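Local coordinates for protein UDP-N-acetylglucosamine 2-epimerase (Methanocaldococcus jannaschii, PDB 4NES) that probably catalyses the reversible C-2 epimerization of UDP-N-acetylglucosamine to UDP-N-acetylmannosamine, the activated donor of ManNAc residues, at residues K15-I20 with V172-Q177; I20-K25 with S353-V358; F202-H207 with K234-S239. One frame throughout, in Å; residues are numbered along the deposited sequence.

Interactions 1 and 2 gather helices around helix 10-23 of the first Rossmann-like half of a GT-B fold, and interaction 3 lies in the sheet of the second. Interaction 1 closes a long loop by bringing 172-177, on the helix that follows the last strand of the first sheet, against 15-20. Interaction 2 brings 353-358, on the C-terminal helix, back to 20-25. The two loops cross along the chain, share Ile20 and touch directly, since the Asp173 carboxylate bonds to the backbone N of Ser353 and Gly354. Interaction 3 comes after the first loop closes but falls within the second; its centre is about 33 Å from that of interaction 2.

Interaction 1 (K15-I20 with V172-Q177); sequences KLSPII and VDATLQ
Helix 10-23 of the first Rossmann-like half of the GT-B fold meets helix 170-183, which leads on to the second half and packs against its helix 289-298; Pro18 rests on Asp173, Ala174 and Gln177. The short helical segments run at 81° to each other, with their axes 8.3 Å apart at closest approach. The proline ring is the centre of the contact. Its CG lies 3.5 Å from Asp173 CB and also faces Ala174, with 4.1 Å between Pro18 CG and Ala174 CB. Lacking an N-H, Pro18 belongs to a kink at which the N atoms of Pro18 and Ile19 make no bond to the preceding turn.

Gln177 comes in across the proline at about a right angle. Its CG sits between the backbone N and the carbonyl carbon (chi1 56°), and the rest of the chain is extended, carrying the carboxamide to helix 10-23. There Gln177 NE2 lies 3.9 Å from Pro18 CB, while Gln177 OE1 is 3.3 Å from Ser17 OG. An alanine in place of Gln177 would probably open a gap beside Pro18 and remove one polar neighbour of the Ser17 hydroxyl, which would keep its bond to Ile14 O.

Asp173 CB packs against the proline, and the carboxylate turns to helix 353-363, where OD1 bonds to Ser353 N and OD2 to Gly354 N. No hydrogen bond joins the two segments themselves, so the contact rests mainly on packing around the proline ring. The buried Asp173 carboxylate is met by the N-terminal end of a third helix, which would probably favour its ionised form.

Interaction 2 (I20-K25 with S353-V358); sequences IRALEK and SGERIV
Ala22 presents its methyl group to two side chains of the C-terminal helix, Glu355 and Val358. Ala22 CB lies 3.6 Å from Val358 CG2 and equally close to Glu355 CD, and the backbones come together here, with 5.2 Å between Ala22 CA and Glu355 CA. Val358 also reaches Leu23: its CG2 approaches Leu23 CG to 4.0 Å, and its CG1 meets the CD2 branch of the same leucine. Glu355 bends at its second torsion (chi2 -80°), which folds CD over the alanine methyl, while OE2 lies beside the aliphatic part of Lys25, 3.4 Å from Lys25 CD. The two long side chains cross at about a right angle.

Waters form the next layer. One donates to Ala22 O at 2.8 Å. Another accepts from Lys25 NZ at 3.0 Å and lies close to Glu355 OE2, at a distance too short to be relied on. Lys25 NZ and Glu355 OE2 are themselves 4.1 Å apart. The lysine chain is straight until its last torsion (chi4 58°), which turns NZ toward the backbone; there NZ donates to Arg21 O at 3.1 Å, from well above the carbonyl plane.

Farther out, Arg21 grips Glu24 side-on through NE and NH2 and also bonds to Leu51 O and Asn52 O, while Leu23 reaches Trp30 and Leu3 in the sheet beneath. The contact thus has a buried apolar side of alanine, leucine and valine and an exposed one, where the opposite charges of Lys25 and Glu355 lie near each other, beyond salt-bridge distance, and would probably attract one another weakly across a hydrated rim.

Interaction 3 (F202-H207 with K234-S239); sequences FLLTLH and KAIIFS. With UDP (uridine-5'-diphosphate), chain C; UD1 (uridine-diphosphate-N-acetylglucosamine), chain B.
Ile237 O receives two donors from the neighbouring strand: Leu204 N at 2.8 Å in a hydrogen bond, and Leu203 CA in a weaker CA-H...O contact. Phe202 O is used in the same way, bonding to Ile237 N and meeting the CA-H of Ile236. Bonds from Phe202 N to Ala235 O and from Ser239 N to Leu204 O complete the parallel pairing. Beyond them the chains part, and a water spans the gap, accepting from Leu206 N and donating to Ser239 O at 2.7 Å.

Phe202, Leu204, Ile236 and Phe238 project from one face of the sheet. Lys234 CG sits over the Phe202 ring, 3.6 Å from its centroid, as a CH-pi contact, while its NZ goes on to a salt bridge with Glu282. Phe238 CG is anti to the backbone N (chi1 -177°), which sets the ring beside Leu204, whose CD2 lies over one face, 3.9 Å from the centroid.

At the strand ends, Ser239 OG donates to UDP O4 at 2.8 Å. His207, probably an active-site residue, stacks on His241, and a nearly straight bond (171°) runs from His207 NE2 to UD1 O4' at 2.9 Å, on the sugar of UDP-N-acetylglucosamine. Two adjacent parallel strands joined through helix 215-232 form a beta-alpha-beta crossover, and nucleotide binding at their C-terminal ends is typical of the Rossmann-like halves of GT-B enzymes.

Interaction 1 (K15-I20 with V172-Q177)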
loop_
_atom_site.group_PDB
_atom_site.type_symbol
_atom_site.label_atom_id
_atom_site.label_comp_id
_atom_site.label_asym_id
_atom_site.label_seq_id
_atom_site.Cartn_x
_atom_site.Cartn_y
_atom_site.Cartn_z
ATOM N N LYS A 15 18.906 10.785 7.226
ATOM C CA LYS A 15 18.047 11.747 6.548
ATOM C C LYS A 15 16.999 12.400 7.445
ATOM O O LYS A 15 16.468 13.460 7.112
ATOM C CB LYS A 15 17.417 11.116 5.297
ATOM C CG LYS A 15 18.402 11.092 4.146
ATOM C CD LYS A 15 17.895 10.291 2.952
ATOM C CE LYS A 15 18.768 10.517 1.722
ATOM N NZ LYS A 15 18.362 9.650 0.563
ATOM N N LEU A 16 16.703 11.780 8.581
ATOM C CA LEU A 16 15.807 12.392 9.564
ATOM C C LEU A 16 16.551 13.294 10.536
ATOM O O LEU A 16 15.928 14.122 11.204
ATOM C CB LEU A 16 15.026 11.334 10.351
ATOM C CG LEU A 16 13.888 10.707 9.547
ATOM C CD1 LEU A 16 13.480 9.372 10.167
ATOM C CD2 LEU A 16 12.696 11.675 9.443
ATOM N N SER A 17 17.871 13.158 10.623
ATOM C CA SER A 17 18.639 13.990 11.556
ATOM C C SER A 17 18.416 15.513 11.412
ATOM O O SER A 17 18.308 16.207 12.432
ATOM C CB SER A 17 20.135 13.601 11.600
ATOM O OG SER A 17 20.863 13.964 10.437
ATOM N N PRO A 18 18.306 16.039 10.173
ATOM C CA PRO A 18 18.032 17.480 10.087
ATOM C C PRO A 18 16.630 17.855 10.553
ATOM O O PRO A 18 16.422 18.994 11.009
ATOM C CB PRO A 18 18.188 17.782 8.596
ATOM C CG PRO A 18 19.098 16.680 8.077
ATOM C CD PRO A 18 18.681 15.474 8.859
ATOM N N ILE A 19 15.675 16.937 10.427
ATOM C CA ILE A 19 14.327 17.178 10.940
ATOM C C ILE A 19 14.327 17.182 12.465
ATOM O O ILE A 19 13.720 18.061 13.109
ATOM C CB ILE A 19 13.337 16.150 10.367
ATOM C CG1 ILE A 19 13.110 16.471 8.891
ATOM C CG2 ILE A 19 12.024 16.178 11.137
ATOM C CD1 ILE A 19 12.469 15.347 8.111
ATOM N N ILE A 20 15.048 16.234 13.050
ATOM C CA ILE A 20 15.242 16.208 14.493
ATOM C C ILE A 20 15.929 17.486 14.985
ATOM O O ILE A 20 15.486 18.073 15.986
ATOM C CB ILE A 20 16.010 14.938 14.918
ATOM C CG1 ILE A 20 15.119 13.714 14.673
ATOM C CG2 ILE A 20 16.483 15.031 16.376
ATOM C CD1 ILE A 20 15.840 12.379 14.678
ATOM N N VAL A 172 21.086 17.025 1.824
ATOM C CA VAL A 172 21.933 18.208 1.681
ATOM C C VAL A 172 22.219 18.814 3.052
ATOM O O VAL A 172 23.374 19.089 3.372
ATOM C CB VAL A 172 21.323 19.279 0.750
ATOM C CG1 VAL A 172 22.282 20.469 0.602
ATOM C CG2 VAL A 172 21.023 18.691 -0.602
ATOM N N ASP A 173 21.174 19.020 3.855
ATOM C CA ASP A 173 21.353 19.509 5.225
ATOM C C ASP A 173 22.362 18.642 5.970
ATOM O O ASP A 173 23.270 19.147 6.624
ATOM C CB ASP A 173 20.068 19.404 6.066
ATOM C CG ASP A 173 18.826 20.004 5.417
ATOM O OD1 ASP A 173 18.690 20.046 4.182
ATOM O OD2 ASP A 173 17.922 20.379 6.198
ATOM N N ALA A 174 22.175 17.326 5.907
ATOM C CA ALA A 174 23.004 16.400 6.673
ATOM C C ALA A 174 24.465 16.458 6.233
ATOM O O ALA A 174 25.384 16.514 7.066
ATOM C CB ALA A 174 22.472 14.986 6.557
ATOM N N THR A 175 24.679 16.468 4.925
ATOM C CA THR A 175 26.032 16.481 4.392
ATOM C C THR A 175 26.670 17.826 4.741
ATOM O O THR A 175 27.862 17.893 5.063
ATOM C CB THR A 175 26.035 16.203 2.863
ATOM O OG1 THR A 175 25.251 15.036 2.585
ATOM C CG2 THR A 175 27.438 15.969 2.361
ATOM N N LEU A 176 25.859 18.884 4.736
ATOM C CA LEU A 176 26.297 20.239 5.074
ATOM C C LEU A 176 26.427 20.517 6.580
ATOM O O LEU A 176 27.202 21.399 6.970
ATOM C CB LEU A 176 25.359 21.273 4.442
ATOM C CG LEU A 176 25.714 21.872 3.077
ATOM C CD1 LEU A 176 26.668 23.052 3.265
ATOM C CD2 LEU A 176 26.313 20.837 2.133
ATOM N N GLN A 177 25.675 19.806 7.422
ATOM C CA GLN A 177 25.819 19.953 8.878
ATOM C C GLN A 177 27.042 19.167 9.389
ATOM O O GLN A 177 27.680 19.576 10.363
ATOM C CB GLN A 177 24.496 19.664 9.678
ATOM C CG GLN A 177 23.777 18.275 9.495
ATOM C CD GLN A 177 22.370 18.116 10.194
ATOM O OE1 GLN A 177 22.052 17.045 10.738
ATOM N NE2 GLN A 177 21.547 19.155 10.140
#

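Interaction 2 (I20-K25 with S353-V358)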
loop_
_atom_site.group_PDB
_atom_site.type_symbol
_atom_site.label_atom_id
_atom_site.label_comp_id
_atom_site.label_asym_id
_atom_site.label_seq_id
_atom_site.Cartn_x
_atom_site.Cartn_y
_atom_site.Cartn_z
ATOM N N ILE A 20 15.048 16.234 13.050
ATOM C CA ILE A 20 15.242 16.208 14.493
ATOM C C ILE A 20 15.929 17.486 14.985
ATOM O O ILE A 20 15.486 18.073 15.986
ATOM C CB ILE A 20 16.010 14.938 14.918
ATOM C CG1 ILE A 20 15.119 13.714 14.673
ATOM C CG2 ILE A 20 16.483 15.031 16.376
ATOM C CD1 ILE A 20 15.840 12.379 14.678
ATOM N N ARG A 21 16.967 17.950 14.286
ATOM C CA ARG A 21 17.645 19.205 14.661
ATOM C C ARG A 21 16.650 20.367 14.691
ATOM O O ARG A 21 16.649 21.206 15.615
ATOM C CB ARG A 21 18.774 19.528 13.677
ATOM C CG ARG A 21 20.051 18.694 13.818
ATOM C CD ARG A 21 20.861 19.071 15.058
ATOM N NE ARG A 21 20.408 18.347 16.241
ATOM C CZ ARG A 21 20.794 17.113 16.555
ATOM N NH1 ARG A 21 21.651 16.460 15.778
ATOM N NH2 ARG A 21 20.325 16.528 17.645
ATOM N N ALA A 22 15.775 20.399 13.693
ATOM C CA ALA A 22 14.776 21.458 13.610
ATOM C C ALA A 22 13.716 21.339 14.705
ATOM O O ALA A 22 13.347 22.343 15.323
ATOM C CB ALA A 22 14.136 21.479 12.242
ATOM N N LEU A 23 13.223 20.127 14.953
ATOM C CA LEU A 23 12.246 19.896 16.015
ATOM C C LEU A 23 12.757 20.302 17.394
ATOM O O LEU A 23 11.977 20.763 18.236
ATOM C CB LEU A 23 11.816 18.431 16.050
ATOM C CG LEU A 23 10.910 17.974 14.915
ATOM C CD1 LEU A 23 10.830 16.450 14.860
ATOM C CD2 LEU A 23 9.522 18.576 15.082
ATOM N N GLU A 24 14.054 20.119 17.629
ATOM C CA GLU A 24 14.663 20.472 18.912
ATOM C C GLU A 24 14.596 21.961 19.209
ATOM O O GLU A 24 14.703 22.368 20.367
ATOM C CB GLU A 24 16.118 20.009 18.959
ATOM C CG GLU A 24 16.281 18.521 19.139
ATOM C CD GLU A 24 17.720 18.094 18.938
ATOM O OE1 GLU A 24 18.529 18.951 18.523
ATOM O OE2 GLU A 24 18.031 16.912 19.188
ATOM N N LYS A 25 14.419 22.773 18.175
ATOM C CA LYS A 25 14.339 24.226 18.353
ATOM C C LYS A 25 12.902 24.703 18.520
ATOM O O LYS A 25 12.640 25.908 18.491
ATOM C CB LYS A 25 14.937 24.938 17.149
ATOM C CG LYS A 25 16.385 24.572 16.875
ATOM C CD LYS A 25 16.894 25.267 15.624
ATOM C CE LYS A 25 18.368 24.968 15.395
ATOM N NZ LYS A 25 18.645 23.503 15.268
ATOM N N SER A 353 16.205 22.018 4.235
ATOM C CA SER A 353 14.986 21.242 4.032
ATOM C C SER A 353 14.340 20.797 5.339
ATOM O O SER A 353 13.117 20.788 5.457
ATOM C CB SER A 353 15.297 20.026 3.172
ATOM O OG SER A 353 15.822 20.445 1.929
ATOM N N GLY A 354 15.156 20.398 6.310
ATOM C CA GLY A 354 14.629 19.976 7.599
ATOM C C GLY A 354 13.827 21.075 8.266
ATOM O O GLY A 354 12.721 20.843 8.745
ATOM N N GLU A 355 14.373 22.283 8.285
ATOM C CA GLU A 355 13.672 23.405 8.895
ATOM C C GLU A 355 12.382 23.716 8.144
ATOM O O GLU A 355 11.364 24.009 8.768
ATOM C CB GLU A 355 14.592 24.624 8.977
ATOM C CG GLU A 355 15.668 24.519 10.069
ATOM C CD GLU A 355 15.161 24.831 11.467
ATOM O OE1 GLU A 355 13.956 25.119 11.631
ATOM O OE2 GLU A 355 15.983 24.806 12.409
ATOM N N ARG A 356 12.418 23.637 6.815
ATOM C CA ARG A 356 11.225 23.939 6.019
ATOM C C ARG A 356 10.114 22.918 6.272
ATOM O O ARG A 356 8.947 23.281 6.415
ATOM C CB ARG A 356 11.561 24.006 4.531
ATOM C CG ARG A 356 10.347 24.108 3.615
ATOM C CD ARG A 356 9.978 25.542 3.260
ATOM N NE ARG A 356 9.092 25.570 2.096
ATOM C CZ ARG A 356 7.780 25.755 2.140
ATOM N NH1 ARG A 356 7.182 25.956 3.295
ATOM N NH2 ARG A 356 7.071 25.731 1.014
ATOM N N ILE A 357 10.494 21.647 6.355
ATOM C CA ILE A 357 9.548 20.572 6.657
ATOM C C ILE A 357 8.865 20.791 8.000
ATOM O O ILE A 357 7.638 20.699 8.100
ATOM C CB ILE A 357 10.255 19.216 6.630
ATOM C CG1 ILE A 357 10.551 18.835 5.179
ATOM C CG2 ILE A 357 9.384 18.132 7.276
ATOM C CD1 ILE A 357 11.515 17.659 5.035
ATOM N N VAL A 358 9.643 21.125 9.026
ATOM C CA VAL A 358 9.066 21.366 10.341
ATOM C C VAL A 358 8.147 22.595 10.340
ATOM O O VAL A 358 7.097 22.587 10.984
ATOM C CB VAL A 358 10.168 21.455 11.426
ATOM C CG1 VAL A 358 9.594 21.855 12.771
ATOM C CG2 VAL A 358 10.861 20.118 11.565
HETATM O O HOH W 1 13.040 24.689 13.871
HETATM O O HOH W 2 17.925 23.255 12.415
#

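Interaction 3 (F202-H207 with K234-S239)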
loop_
_atom_site.group_PDB
_atom_site.type_symbol
_atom_site.label_atom_id
_atom_site.label_comp_id
_atom_site.label_asym_id
_atom_site.label_seq_id
_atom_site.Cartn_x
_atom_site.Cartn_y
_atom_site.Cartn_z
ATOM N N PHE A 202 39.002 4.289 -5.428
ATOM C CA PHE A 202 37.577 4.322 -5.733
ATOM C C PHE A 202 36.858 3.792 -4.502
ATOM O O PHE A 202 37.332 2.857 -3.859
ATOM C CB PHE A 202 37.223 3.428 -6.923
ATOM C CG PHE A 202 37.824 3.859 -8.243
ATOM C CD1 PHE A 202 38.448 5.089 -8.389
ATOM C CD2 PHE A 202 37.733 3.018 -9.346
ATOM C CE1 PHE A 202 38.996 5.465 -9.611
ATOM C CE2 PHE A 202 38.269 3.391 -10.573
ATOM C CZ PHE A 202 38.898 4.612 -10.706
ATOM N N LEU A 203 35.719 4.393 -4.174
ATOM C CA LEU A 203 34.908 3.941 -3.052
ATOM C C LEU A 203 33.712 3.143 -3.559
ATOM O O LEU A 203 32.993 3.596 -4.455
ATOM C CB LEU A 203 34.421 5.155 -2.257
ATOM C CG LEU A 203 33.597 4.893 -0.995
ATOM C CD1 LEU A 203 34.403 4.175 0.087
ATOM C CD2 LEU A 203 33.041 6.198 -0.469
ATOM N N LEU A 204 33.490 1.962 -2.987
ATOM C CA LEU A 204 32.411 1.085 -3.423
ATOM C C LEU A 204 31.447 0.733 -2.292
ATOM O O LEU A 204 31.881 0.376 -1.198
ATOM C CB LEU A 204 33.010 -0.205 -3.993
ATOM C CG LEU A 204 32.069 -1.356 -4.358
ATOM C CD1 LEU A 204 31.177 -1.007 -5.538
ATOM C CD2 LEU A 204 32.888 -2.623 -4.647
ATOM N N THR A 205 30.145 0.834 -2.561
ATOM C CA THR A 205 29.133 0.188 -1.720
ATOM C C THR A 205 28.146 -0.531 -2.623
ATOM O O THR A 205 27.884 -0.078 -3.727
ATOM C CB THR A 205 28.365 1.158 -0.768
ATOM O OG1 THR A 205 27.399 1.926 -1.505
ATOM C CG2 THR A 205 29.315 2.069 0.019
ATOM N N LEU A 206 27.604 -1.651 -2.158
ATOM C CA LEU A 206 26.690 -2.444 -2.964
ATOM C C LEU A 206 25.770 -3.215 -2.042
ATOM O O LEU A 206 26.251 -4.028 -1.249
ATOM C CB LEU A 206 27.477 -3.442 -3.829
ATOM C CG LEU A 206 26.669 -4.156 -4.918
ATOM C CD1 LEU A 206 26.492 -3.229 -6.110
ATOM C CD2 LEU A 206 27.338 -5.454 -5.342
ATOM N N HIS A 207 24.460 -3.001 -2.152
ATOM C CA HIS A 207 23.518 -3.745 -1.309
ATOM C C HIS A 207 22.085 -3.900 -1.830
ATOM O O HIS A 207 21.251 -4.464 -1.124
ATOM C CB HIS A 207 23.475 -3.171 0.120
ATOM C CG HIS A 207 22.679 -1.906 0.257
ATOM N ND1 HIS A 207 23.208 -0.658 0.029
ATOM C CD2 HIS A 207 21.381 -1.707 0.616
ATOM C CE1 HIS A 207 22.278 0.258 0.237
ATOM N NE2 HIS A 207 21.161 -0.351 0.590
ATOM N N LYS A 234 43.824 0.742 -9.950
ATOM C CA LYS A 234 43.231 1.537 -8.888
ATOM C C LYS A 234 42.876 0.698 -7.672
ATOM O O LYS A 234 42.376 -0.421 -7.802
ATOM C CB LYS A 234 41.971 2.225 -9.410
ATOM C CG LYS A 234 41.907 3.692 -9.072
ATOM C CD LYS A 234 43.099 4.439 -9.641
ATOM C CE LYS A 234 42.748 5.226 -10.886
ATOM N NZ LYS A 234 43.615 6.434 -11.005
ATOM N N ALA A 235 43.139 1.239 -6.487
ATOM C CA ALA A 235 42.721 0.587 -5.254
ATOM C C ALA A 235 41.244 0.868 -5.014
ATOM O O ALA A 235 40.749 1.950 -5.340
ATOM C CB ALA A 235 43.543 1.067 -4.083
ATOM N N ILE A 236 40.546 -0.110 -4.444
ATOM C CA ILE A 236 39.132 0.022 -4.126
ATOM C C ILE A 236 38.958 -0.097 -2.620
ATOM O O ILE A 236 39.535 -0.995 -1.997
ATOM C CB ILE A 236 38.321 -1.119 -4.763
ATOM C CG1 ILE A 236 38.655 -1.275 -6.252
ATOM C CG2 ILE A 236 36.834 -0.914 -4.546
ATOM C CD1 ILE A 236 38.229 -0.108 -7.114
ATOM N N ILE A 237 38.189 0.813 -2.033
ATOM C CA ILE A 237 37.751 0.670 -0.648
ATOM C C ILE A 237 36.275 0.288 -0.671
ATOM O O ILE A 237 35.450 1.022 -1.218
ATOM C CB ILE A 237 37.953 1.966 0.156
ATOM C CG1 ILE A 237 39.440 2.331 0.193
ATOM C CG2 ILE A 237 37.414 1.810 1.574
ATOM C CD1 ILE A 237 39.746 3.642 0.904
ATOM N N PHE A 238 35.952 -0.861 -0.091
ATOM C CA PHE A 238 34.605 -1.429 -0.161
ATOM C C PHE A 238 34.024 -1.492 1.247
ATOM O O PHE A 238 34.451 -2.312 2.064
ATOM C CB PHE A 238 34.712 -2.835 -0.779
ATOM C CG PHE A 238 33.391 -3.560 -0.988
ATOM C CD1 PHE A 238 32.172 -2.903 -0.958
ATOM C CD2 PHE A 238 33.401 -4.930 -1.240
ATOM C CE1 PHE A 238 30.986 -3.600 -1.154
ATOM C CE2 PHE A 238 32.223 -5.632 -1.438
ATOM C CZ PHE A 238 31.011 -4.966 -1.399
ATOM N N SER A 239 33.074 -0.607 1.544
ATOM C CA SER A 239 32.309 -0.703 2.789
ATOM C C SER A 239 31.180 -1.691 2.546
ATOM O O SER A 239 30.299 -1.429 1.723
ATOM C CB SER A 239 31.731 0.652 3.191
ATOM O OG SER A 239 30.825 0.502 4.272
HETATM N N1 UDP C . 26.787 5.382 4.948
HETATM C C2 UDP C . 27.500 5.421 6.099
HETATM N N3 UDP C . 28.473 4.510 6.316
HETATM C C4 UDP C . 28.770 3.541 5.423
HETATM C C5 UDP C . 28.051 3.466 4.222
HETATM C C6 UDP C . 27.042 4.414 4.020
HETATM O O2 UDP C . 27.268 6.286 6.947
HETATM O O4 UDP C . 29.777 2.622 5.701
HETATM C "C1'" UDP C . 25.682 6.317 4.673
HETATM C "C2'" UDP C . 25.770 7.153 3.508
HETATM O "O2'" UDP C . 26.610 8.259 3.753
HETATM C "C3'" UDP C . 24.368 7.494 3.232
HETATM C "C4'" UDP C . 23.620 6.355 3.745
HETATM O "O4'" UDP C . 24.534 5.514 4.403
HETATM O "O3'" UDP C . 23.928 8.662 3.869
HETATM C "C5'" UDP C . 22.971 5.535 2.682
HETATM O "O5'" UDP C . 22.367 4.377 3.205
HETATM P PA UDP C . 22.267 3.023 2.388
HETATM O O1A UDP C . 22.447 1.879 3.362
HETATM O O2A UDP C . 23.310 3.023 1.291
HETATM O O3A UDP C . 20.802 2.902 1.814
HETATM P PB UDP C . 20.018 3.588 0.642
HETATM O O1B UDP C . 20.370 5.067 0.576
HETATM O O2B UDP C . 20.337 2.867 -0.642
HETATM O O3B UDP C . 18.588 3.360 1.043
HETATM C "C1'" UD1 B . 17.066 -2.139 3.926
HETATM C "C2'" UD1 B . 16.081 -1.484 3.007
HETATM C "C3'" UD1 B . 16.749 -0.777 1.929
HETATM C "C4'" UD1 B . 17.766 0.173 2.397
HETATM C "C5'" UD1 B . 18.700 -0.492 3.377
HETATM C "C6'" UD1 B . 19.619 0.471 4.029
HETATM C "C7'" UD1 B . 13.848 -2.737 2.844
HETATM C "C8'" UD1 B . 13.065 -3.804 2.139
HETATM N "N2'" UD1 B . 15.205 -2.516 2.397
HETATM O "O1'" UD1 B . 17.775 -3.092 3.219
HETATM O "O3'" UD1 B . 15.768 -0.083 1.136
HETATM O "O4'" UD1 B . 18.515 0.691 1.309
HETATM O "O5'" UD1 B . 17.972 -1.116 4.429
HETATM O "O6'" UD1 B . 20.856 -0.044 4.357
HETATM O "O7'" UD1 B . 13.347 -2.087 3.765
HETATM N N1 UD1 B . 21.432 -7.156 8.618
HETATM C C2 UD1 B . 22.267 -7.204 9.658
HETATM N N3 UD1 B . 22.240 -6.255 10.591
HETATM C C4 UD1 B . 21.369 -5.238 10.520
HETATM C C5 UD1 B . 20.489 -5.155 9.451
HETATM C C6 UD1 B . 20.540 -6.146 8.483
HETATM O O2 UD1 B . 23.071 -8.110 9.762
HETATM O O4 UD1 B . 21.357 -4.277 11.488
HETATM C C1B UD1 B . 21.460 -8.194 7.561
HETATM C C2B UD1 B . 20.657 -9.396 7.857
HETATM O "O2'" UD1 B . 21.298 -10.531 7.329
HETATM C C3B UD1 B . 19.422 -9.152 7.149
HETATM C C4B UD1 B . 19.899 -8.471 5.919
HETATM O O4B UD1 B . 20.992 -7.666 6.317
HETATM O O3B UD1 B . 18.665 -10.305 6.873
HETATM C C5B UD1 B . 18.858 -7.612 5.294
HETATM O O5B UD1 B . 18.247 -6.688 6.158
HETATM P PA UD1 B . 16.979 -5.914 5.707
HETATM O O1A UD1 B . 15.894 -6.902 5.406
HETATM O O2A UD1 B . 16.596 -4.956 6.788
HETATM O O3A UD1 B . 17.288 -5.189 4.355
HETATM P PB UD1 B . 18.528 -4.276 3.940
HETATM O O1B UD1 B . 19.300 -5.011 2.894
HETATM O O2B UD1 B . 19.294 -3.813 5.150
HETATM O O HOH W 3 27.988 -2.246 0.676
#